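Local coordinates for beta-N-acetylhexosaminidase (Bacteroides fragilis, PDB 4PYS), which probably hydrolyses terminal N-acetylhexosamine residues from the non-reducing ends of glycans, at residues W166-G171 / G199-E204; E208-A213 / M280-Y285; E276-R279 / Y285-L288. One frame throughout, in Å; residues are numbered along the deposited sequence.

Interaction 1 (W166-G171 / G199-E204); sequences WHLTEG and GFYSQE
W166 meets Y201 edge to face: the benzo edge of the indole is presented to one face of the phenol ring, with W166 CZ2 3.4 Å above the Y201 plane and over its centre. The two planes stand at 53° and the centroids of the six-membered rings lie 4.7 Å apart, so the pair is tilted well away from a parallel stack. The closest atoms are W166 CZ2 and Y201 CD2, 3.5 Å apart. With its CG anti to the backbone N (chi1 -158°), W166 swings the indole off the strand toward the loop before helix 203-214. L168 completes the tight part: its CD2 lies over the centre of one indole face, 3.5 Å above the plane, and also reaches Y201 CD2 at 3.8 Å. One methyl thus touches both rings. Both rings are tied at their polar ends, W166 NE1 to the hydroxyl of S139 and Y201 OH to the carbonyl O of Q144, which should limit their rocking. The looser side is that of F200, whose side chain leads away to A189 and is partly exposed, and of S202, which occupies the N-cap position of helix 203-214. On the other side of the strand H167 NE2 donates to E170 OE2 at 2.6 Å, within the imidazole plane and on the anti lone pair of the carboxylate. In the catalytic barrel, strand 163-170 runs between strands 132-138 and 219-223, while I149 of helix 146-158 packs on both W166 and Y201.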
loop_
_atom_site.group_PDB
_atom_site.type_symbol
_atom_site.label_atom_id
_atom_site.label_comp_id
_atom_site.label_asym_id
_atom_site.label_seq_id
_atom_site.Cartn_x
_atom_site.Cartn_y
_atom_site.Cartn_z
ATOM N N TRP A 166 1.123 -0.141 5.819
ATOM C CA TRP A 166 1.735 0.808 6.744
ATOM C C TRP A 166 2.768 0.073 7.601
ATOM O O TRP A 166 2.410 -0.677 8.504
ATOM C CB TRP A 166 0.648 1.428 7.637
ATOM C CG TRP A 166 1.017 2.747 8.264
ATOM C CD1 TRP A 166 2.169 3.460 8.077
ATOM C CD2 TRP A 166 0.214 3.509 9.177
ATOM N NE1 TRP A 166 2.130 4.623 8.830
ATOM C CE2 TRP A 166 0.939 4.674 9.507
ATOM C CE3 TRP A 166 -1.045 3.313 9.754
ATOM C CZ2 TRP A 166 0.448 5.641 10.403
ATOM C CZ3 TRP A 166 -1.540 4.276 10.632
ATOM C CH2 TRP A 166 -0.787 5.420 10.955
ATOM N N HIS A 167 4.044 0.271 7.284
ATOM C CA HIS A 167 5.137 -0.427 7.948
ATOM C C HIS A 167 5.433 0.376 9.206
ATOM O O HIS A 167 6.120 1.396 9.148
ATOM C CB HIS A 167 6.351 -0.482 7.005
ATOM C CG HIS A 167 7.503 -1.293 7.522
ATOM N ND1 HIS A 167 7.605 -2.655 7.336
ATOM C CD2 HIS A 167 8.619 -0.924 8.198
ATOM C CE1 HIS A 167 8.721 -3.095 7.894
ATOM N NE2 HIS A 167 9.355 -2.063 8.425
ATOM N N LEU A 168 4.897 -0.086 10.336
ATOM C CA LEU A 168 4.815 0.702 11.563
ATOM C C LEU A 168 5.880 0.398 12.601
ATOM O O LEU A 168 6.029 1.147 13.565
ATOM C CB LEU A 168 3.448 0.479 12.227
ATOM C CG LEU A 168 2.287 1.205 11.561
ATOM C CD1 LEU A 168 0.975 0.475 11.863
ATOM C CD2 LEU A 168 2.234 2.627 12.071
ATOM N N THR A 169 6.599 -0.711 12.445
ATOM C CA THR A 169 7.562 -1.102 13.470
ATOM C C THR A 169 8.868 -1.494 12.825
ATOM O O THR A 169 8.887 -2.149 11.784
ATOM C CB THR A 169 7.065 -2.292 14.317
ATOM O OG1 THR A 169 7.076 -3.482 13.514
ATOM C CG2 THR A 169 5.649 -2.028 14.839
ATOM N N GLU A 170 9.958 -1.081 13.456
ATOM C CA GLU A 170 11.300 -1.323 12.948
ATOM C C GLU A 170 12.231 -1.278 14.137
ATOM O O GLU A 170 11.827 -0.843 15.225
ATOM C CB GLU A 170 11.704 -0.211 11.982
ATOM C CG GLU A 170 11.426 -0.527 10.529
ATOM C CD GLU A 170 12.259 -1.692 10.046
ATOM O OE1 GLU A 170 13.350 -1.898 10.618
ATOM O OE2 GLU A 170 11.824 -2.402 9.111
ATOM N N GLY A 171 13.478 -1.702 13.941
ATOM C CA GLY A 171 14.470 -1.602 15.002
ATOM C C GLY A 171 14.639 -0.150 15.428
ATOM O O GLY A 171 14.864 0.148 16.597
ATOM N N GLY A 199 8.580 9.982 17.216
ATOM C CA GLY A 199 7.140 10.171 17.209
ATOM C C GLY A 199 6.373 8.900 16.921
ATOM O O GLY A 199 6.935 7.946 16.383
ATOM N N PHE A 200 5.086 8.890 17.258
ATOM C CA PHE A 200 4.263 7.705 17.022
ATOM C C PHE A 200 2.836 8.083 16.685
ATOM O O PHE A 200 2.442 9.248 16.807
ATOM C CB PHE A 200 4.283 6.783 18.244
ATOM C CG PHE A 200 3.697 7.404 19.482
ATOM C CD1 PHE A 200 4.469 8.224 20.288
ATOM C CD2 PHE A 200 2.370 7.170 19.836
ATOM C CE1 PHE A 200 3.938 8.803 21.443
ATOM C CE2 PHE A 200 1.829 7.744 20.988
ATOM C CZ PHE A 200 2.617 8.563 21.789
ATOM N N TYR A 201 2.064 7.085 16.272
ATOM C CA TYR A 201 0.658 7.264 15.952
ATOM C C TYR A 201 -0.177 6.723 17.110
ATOM O O TYR A 201 -0.109 5.535 17.440
ATOM C CB TYR A 201 0.348 6.561 14.636
ATOM C CG TYR A 201 1.331 7.016 13.579
ATOM C CD1 TYR A 201 1.225 8.284 13.012
ATOM C CD2 TYR A 201 2.409 6.217 13.210
ATOM C CE1 TYR A 201 2.147 8.726 12.063
ATOM C CE2 TYR A 201 3.345 6.652 12.267
ATOM C CZ TYR A 201 3.206 7.911 11.700
ATOM O OH TYR A 201 4.129 8.369 10.769
ATOM N N SER A 202 -0.927 7.609 17.755
ATOM C CA SER A 202 -1.771 7.213 18.879
ATOM C C SER A 202 -2.961 6.446 18.328
ATOM O O SER A 202 -3.215 6.476 17.124
ATOM C CB SER A 202 -2.278 8.442 19.622
ATOM O OG SER A 202 -3.140 9.185 18.783
ATOM N N GLN A 203 -3.702 5.761 19.194
ATOM C CA GLN A 203 -4.848 5.005 18.708
ATOM C C GLN A 203 -5.901 5.940 18.105
ATOM O O GLN A 203 -6.573 5.576 17.140
ATOM C CB GLN A 203 -5.405 4.096 19.816
ATOM C CG GLN A 203 -4.330 3.124 20.297
ATOM C CD GLN A 203 -4.876 1.858 20.936
ATOM O OE1 GLN A 203 -6.028 1.806 21.375
ATOM N NE2 GLN A 203 -4.036 0.823 20.996
ATOM N N GLU A 204 -6.005 7.151 18.655
ATOM C CA GLU A 204 -6.913 8.175 18.125
ATOM C C GLU A 204 -6.531 8.597 16.709
ATOM O O GLU A 204 -7.385 8.701 15.830
ATOM C CB GLU A 204 -6.925 9.402 19.038
ATOM C CG GLU A 204 -8.081 9.415 20.018
ATOM C CD GLU A 204 -9.415 9.271 19.320
ATOM O OE1 GLU A 204 -9.726 10.107 18.445
ATOM O OE2 GLU A 204 -10.148 8.312 19.638
#

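Interaction 2 (E208-A213 / M280-Y285); sequences EIIGYA and MFPSAY
I210 carries nearly all of this contact, spreading its branches over the end of helix 264-280 and the loop after it, where M280, F281 and P282 receive them. Just ahead of it in helix 203-214, I209 points elsewhere and packs on I153 of helix 146-158. At I210 the branches divide. CG2 stands anti to the backbone N and approaches the ring carbon P282 CD end-on, 4.1 Å away. CG1 lies beside that N (chi1 -66°), 3.9 Å from the carbonyl O of M280, and carries CD1 on to F281 CD2 at 3.8 Å, the two side chains crossing at about a right angle. Helix 203-214 is one of the helices packed round the TIM barrel of the family 20 catalytic domain: it precedes strand 219-223, and the loop leads from helix 264-280 into strand 285-287. F281 is buried, packing also on P222 and I176, whereas P282 is exposed to solvent. The selenium end of M280 leads away from I210, so that residue takes part mainly through its carbonyl O. Further along the helix, A213 joins I210 in packing on V220 of strand 219-223. Within the loop, S283 OG donates to the carbonyl O of Y285 at 2.7 Å, in the carbonyl plane and on a lone pair, with a C=O...donor angle of 123°.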
loop_
_atom_site.group_PDB
_atom_site.type_symbol
_atom_site.label_atom_id
_atom_site.label_comp_id
_atom_site.label_asym_id
_atom_site.label_seq_id
_atom_site.Cartn_x
_atom_site.Cartn_y
_atom_site.Cartn_z
ATOM N N GLU A 208 -8.499 8.137 13.040
ATOM C CA GLU A 208 -8.657 9.208 12.049
ATOM C C GLU A 208 -8.175 8.738 10.675
ATOM O O GLU A 208 -8.850 8.931 9.663
ATOM C CB GLU A 208 -7.873 10.454 12.488
ATOM C CG GLU A 208 -7.935 11.630 11.507
ATOM C CD GLU A 208 -7.073 12.815 11.930
ATOM O OE1 GLU A 208 -6.396 12.730 12.978
ATOM O OE2 GLU A 208 -7.069 13.835 11.207
ATOM N N ILE A 209 -6.998 8.124 10.649
ATOM C CA ILE A 209 -6.411 7.620 9.403
ATOM C C ILE A 209 -7.254 6.527 8.755
ATOM O O ILE A 209 -7.457 6.522 7.532
ATOM C CB ILE A 209 -4.964 7.167 9.657
ATOM C CG1 ILE A 209 -4.062 8.404 9.765
ATOM C CG2 ILE A 209 -4.476 6.241 8.567
ATOM C CD1 ILE A 209 -2.779 8.173 10.509
ATOM N N ILE A 210 -7.770 5.608 9.568
ATOM C CA ILE A 210 -8.636 4.556 9.039
ATOM C C ILE A 210 -9.899 5.134 8.403
ATOM O O ILE A 210 -10.340 4.666 7.355
ATOM C CB ILE A 210 -9.044 3.553 10.149
ATOM C CG1 ILE A 210 -7.818 2.787 10.627
ATOM C CG2 ILE A 210 -10.106 2.577 9.638
ATOM C CD1 ILE A 210 -7.241 1.899 9.565
ATOM N N GLY A 211 -10.482 6.146 9.044
ATOM C CA GLY A 211 -11.685 6.772 8.523
ATOM C C GLY A 211 -11.390 7.513 7.233
ATOM O O GLY A 211 -12.152 7.432 6.265
ATOM N N TYR A 212 -10.274 8.231 7.210
ATOM C CA TYR A 212 -9.848 8.965 6.012
ATOM C C TYR A 212 -9.648 8.020 4.836
ATOM O O TYR A 212 -10.075 8.283 3.701
ATOM C CB TYR A 212 -8.547 9.711 6.321
ATOM C CG TYR A 212 -7.997 10.551 5.186
ATOM C CD1 TYR A 212 -8.433 11.854 4.994
ATOM C CD2 TYR A 212 -7.027 10.044 4.319
ATOM C CE1 TYR A 212 -7.931 12.636 3.957
ATOM C CE2 TYR A 212 -6.512 10.829 3.273
ATOM C CZ TYR A 212 -6.971 12.117 3.111
ATOM O OH TYR A 212 -6.475 12.899 2.088
ATOM N N ALA A 213 -8.997 6.899 5.111
ATOM C CA ALA A 213 -8.732 5.913 4.075
ATOM C C ALA A 213 -10.032 5.302 3.562
ATOM O O ALA A 213 -10.213 5.154 2.359
ATOM C CB ALA A 213 -7.803 4.835 4.606
HETATM N N MSE A 280 -8.041 -2.105 16.082
HETATM C CA MSE A 280 -7.820 -0.809 15.452
HETATM C C MSE A 280 -7.919 -0.879 13.940
HETATM O O MSE A 280 -8.431 0.048 13.309
HETATM C CB MSE A 280 -6.434 -0.256 15.811
HETATM C CG MSE A 280 -6.281 0.190 17.242
HETATM SE SE MSE A 280 -4.597 1.151 17.338
HETATM C CE MSE A 280 -3.390 -0.396 17.424
ATOM N N PHE A 281 -7.410 -1.965 13.362
ATOM C CA PHE A 281 -7.329 -2.098 11.911
ATOM C C PHE A 281 -8.295 -3.178 11.442
ATOM O O PHE A 281 -8.026 -4.365 11.614
ATOM C CB PHE A 281 -5.903 -2.474 11.484
ATOM C CG PHE A 281 -4.870 -1.403 11.755
ATOM C CD1 PHE A 281 -4.212 -1.340 12.976
ATOM C CD2 PHE A 281 -4.542 -0.480 10.775
ATOM C CE1 PHE A 281 -3.255 -0.357 13.227
ATOM C CE2 PHE A 281 -3.585 0.501 11.006
ATOM C CZ PHE A 281 -2.941 0.568 12.240
ATOM N N PRO A 282 -9.422 -2.775 10.836
ATOM C CA PRO A 282 -10.405 -3.773 10.393
ATOM C C PRO A 282 -9.957 -4.594 9.182
ATOM O O PRO A 282 -10.663 -5.539 8.803
ATOM C CB PRO A 282 -11.631 -2.920 10.039
ATOM C CG PRO A 282 -11.058 -1.570 9.678
ATOM C CD PRO A 282 -9.893 -1.393 10.621
ATOM N N SER A 283 -8.817 -4.238 8.591
ATOM C CA SER A 283 -8.245 -4.955 7.439
ATOM C C SER A 283 -8.284 -6.478 7.584
ATOM O O SER A 283 -7.871 -7.022 8.599
ATOM C CB SER A 283 -6.798 -4.517 7.225
ATOM O OG SER A 283 -6.177 -5.286 6.207
ATOM N N ALA A 284 -8.778 -7.157 6.554
ATOM C CA ALA A 284 -8.784 -8.613 6.521
ATOM C C ALA A 284 -7.363 -9.183 6.534
ATOM O O ALA A 284 -7.156 -10.356 6.890
ATOM C CB ALA A 284 -9.538 -9.097 5.296
ATOM N N TYR A 285 -6.402 -8.350 6.135
ATOM C CA TYR A 285 -4.999 -8.738 6.056
ATOM C C TYR A 285 -4.141 -8.017 7.095
ATOM O O TYR A 285 -4.195 -6.788 7.223
ATOM C CB TYR A 285 -4.442 -8.358 4.685
ATOM C CG TYR A 285 -5.074 -9.112 3.554
ATOM C CD1 TYR A 285 -4.544 -10.318 3.127
ATOM C CD2 TYR A 285 -6.186 -8.607 2.894
ATOM C CE1 TYR A 285 -5.110 -11.014 2.086
ATOM C CE2 TYR A 285 -6.760 -9.298 1.843
ATOM C CZ TYR A 285 -6.219 -10.504 1.448
ATOM O OH TYR A 285 -6.780 -11.210 0.403
#

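Interaction 3 (E276-R279 / Y285-L288); sequences EVCR and YIHL
Within 285-288, I286 alone reaches 276-279, where V277 and C278 receive its side chain. Before it, Y285 is turned from the helix and sets its ring edge-to-face with W132. I286 then points at the helix. With CG1 beside the backbone N (chi1 -54°) and the chain bent again at chi2 -71°, its longer branch touches both partners. The bond to CB of V277 points toward the strand, and CG1, placed anti to the backbone N (chi1 173°), comes 4.3 Å from I286 CD1. C278 brings up its sulfur instead: SG lies 4.4 Å from I286 CG1, one carbon nearer the strand backbone than the atom that V277 meets. These are loose van der Waals distances between buried apolar groups, and no hydrogen bond links the two segments. Helix 264-280, the loop and strand 285-287 follow one another directly, so this is a helix packed against the strand it leads into, as in the repeating beta/alpha architecture of a TIM barrel. L331 of helix 316-333 touches both I286 and C278, while P222 of strand 219-223 touches both I286 and V277, so the contact is flanked from two parts of the barrel. Next in the strand, H287 points away from the helix, its NE2 hydrogen-bonded to Q359 OE1. L288 leaves 276-279 aside as well and packs on M327 and L331 of helix 316-333.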
loop_
_atom_site.group_PDB
_atom_site.type_symbol
_atom_site.label_atom_id
_atom_site.label_comp_id
_atom_site.label_asym_id
_atom_site.label_seq_id
_atom_site.Cartn_x
_atom_site.Cartn_y
_atom_site.Cartn_z
ATOM N N GLU A 276 -4.862 -5.823 19.975
ATOM C CA GLU A 276 -5.132 -4.398 19.811
ATOM C C GLU A 276 -5.047 -3.968 18.356
ATOM O O GLU A 276 -5.880 -3.188 17.883
ATOM C CB GLU A 276 -4.215 -3.553 20.699
ATOM C CG GLU A 276 -4.665 -3.588 22.161
ATOM C CD GLU A 276 -3.999 -2.541 23.035
ATOM O OE1 GLU A 276 -3.781 -1.404 22.568
ATOM O OE2 GLU A 276 -3.703 -2.861 24.202
ATOM N N VAL A 277 -4.049 -4.486 17.647
ATOM C CA VAL A 277 -3.923 -4.217 16.218
ATOM C C VAL A 277 -5.193 -4.616 15.463
ATOM O O VAL A 277 -5.660 -3.888 14.587
ATOM C CB VAL A 277 -2.687 -4.905 15.622
ATOM C CG1 VAL A 277 -2.669 -4.769 14.103
ATOM C CG2 VAL A 277 -1.426 -4.283 16.191
ATOM N N CYS A 278 -5.772 -5.757 15.811
ATOM C CA CYS A 278 -6.992 -6.184 15.134
ATOM C C CYS A 278 -8.216 -5.332 15.496
ATOM O O CYS A 278 -9.118 -5.159 14.674
ATOM C CB CYS A 278 -7.245 -7.678 15.355
ATOM S SG CYS A 278 -6.039 -8.686 14.449
ATOM N N ARG A 279 -8.238 -4.784 16.710
ATOM C CA ARG A 279 -9.321 -3.889 17.106
ATOM C C ARG A 279 -9.261 -2.582 16.328
ATOM O O ARG A 279 -10.298 -2.021 15.963
ATOM C CB ARG A 279 -9.248 -3.571 18.596
ATOM C CG ARG A 279 -9.518 -4.743 19.491
ATOM C CD ARG A 279 -9.526 -4.294 20.945
ATOM N NE ARG A 279 -8.666 -5.137 21.767
ATOM C CZ ARG A 279 -8.027 -4.717 22.854
ATOM N NH1 ARG A 279 -7.268 -5.560 23.546
ATOM N NH2 ARG A 279 -8.148 -3.455 23.250
ATOM N N TYR A 285 -6.402 -8.350 6.135
ATOM C CA TYR A 285 -4.999 -8.738 6.056
ATOM C C TYR A 285 -4.141 -8.017 7.095
ATOM O O TYR A 285 -4.195 -6.788 7.223
ATOM C CB TYR A 285 -4.442 -8.358 4.685
ATOM C CG TYR A 285 -5.074 -9.112 3.554
ATOM C CD1 TYR A 285 -4.544 -10.318 3.127
ATOM C CD2 TYR A 285 -6.186 -8.607 2.894
ATOM C CE1 TYR A 285 -5.110 -11.014 2.086
ATOM C CE2 TYR A 285 -6.760 -9.298 1.843
ATOM C CZ TYR A 285 -6.219 -10.504 1.448
ATOM O OH TYR A 285 -6.780 -11.210 0.403
ATOM N N ILE A 286 -3.317 -8.777 7.806
ATOM C CA ILE A 286 -2.342 -8.181 8.729
ATOM C C ILE A 286 -0.971 -8.699 8.336
ATOM O O ILE A 286 -0.800 -9.910 8.157
ATOM C CB ILE A 286 -2.622 -8.613 10.182
ATOM C CG1 ILE A 286 -4.071 -8.308 10.578
ATOM C CG2 ILE A 286 -1.629 -7.948 11.144
ATOM C CD1 ILE A 286 -4.379 -6.816 10.742
ATOM N N HIS A 287 0.004 -7.803 8.211
ATOM C CA HIS A 287 1.338 -8.192 7.763
ATOM C C HIS A 287 2.193 -8.437 9.006
ATOM O O HIS A 287 2.252 -7.585 9.888
ATOM C CB HIS A 287 1.950 -7.063 6.934
ATOM C CG HIS A 287 3.042 -7.500 6.004
ATOM N ND1 HIS A 287 4.179 -8.156 6.432
ATOM C CD2 HIS A 287 3.186 -7.339 4.664
ATOM C CE1 HIS A 287 4.960 -8.405 5.396
ATOM N NE2 HIS A 287 4.383 -7.914 4.312
ATOM N N LEU A 288 2.842 -9.593 9.083
ATOM C CA LEU A 288 3.651 -9.922 10.258
ATOM C C LEU A 288 5.148 -9.922 9.948
ATOM O O LEU A 288 5.949 -10.416 10.741
ATOM C CB LEU A 288 3.235 -11.275 10.843
ATOM C CG LEU A 288 1.802 -11.347 11.370
ATOM C CD1 LEU A 288 1.494 -12.738 11.921
ATOM C CD2 LEU A 288 1.557 -10.268 12.433
#

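Overall arrangement
All three contacts lie in the catalytic barrel and form a connected series. Interactions 1 and 2, with centres 14 Å apart, share helix 203-214 and touch directly: W166 CH2 lies 3.4 Å from I209 CD1, and L168 CD1 lies 3.9 Å from F281 CZ. Interactions 2 and 3 meet at Y285, their centres 10 Å apart, since the loop of one runs into the strand of the other. Interactions 1 and 3 are joined by a probable hydrogen bond of 2.7 Å from Q203 NE2 to E276 OE1. Strand 285-287 leads into the family's H-x-G-G-D-E motif, which probably carries the catalytic acidic pair. The zinc ion, held by C242, C260, C301 and C304, takes no ligand from these contacts.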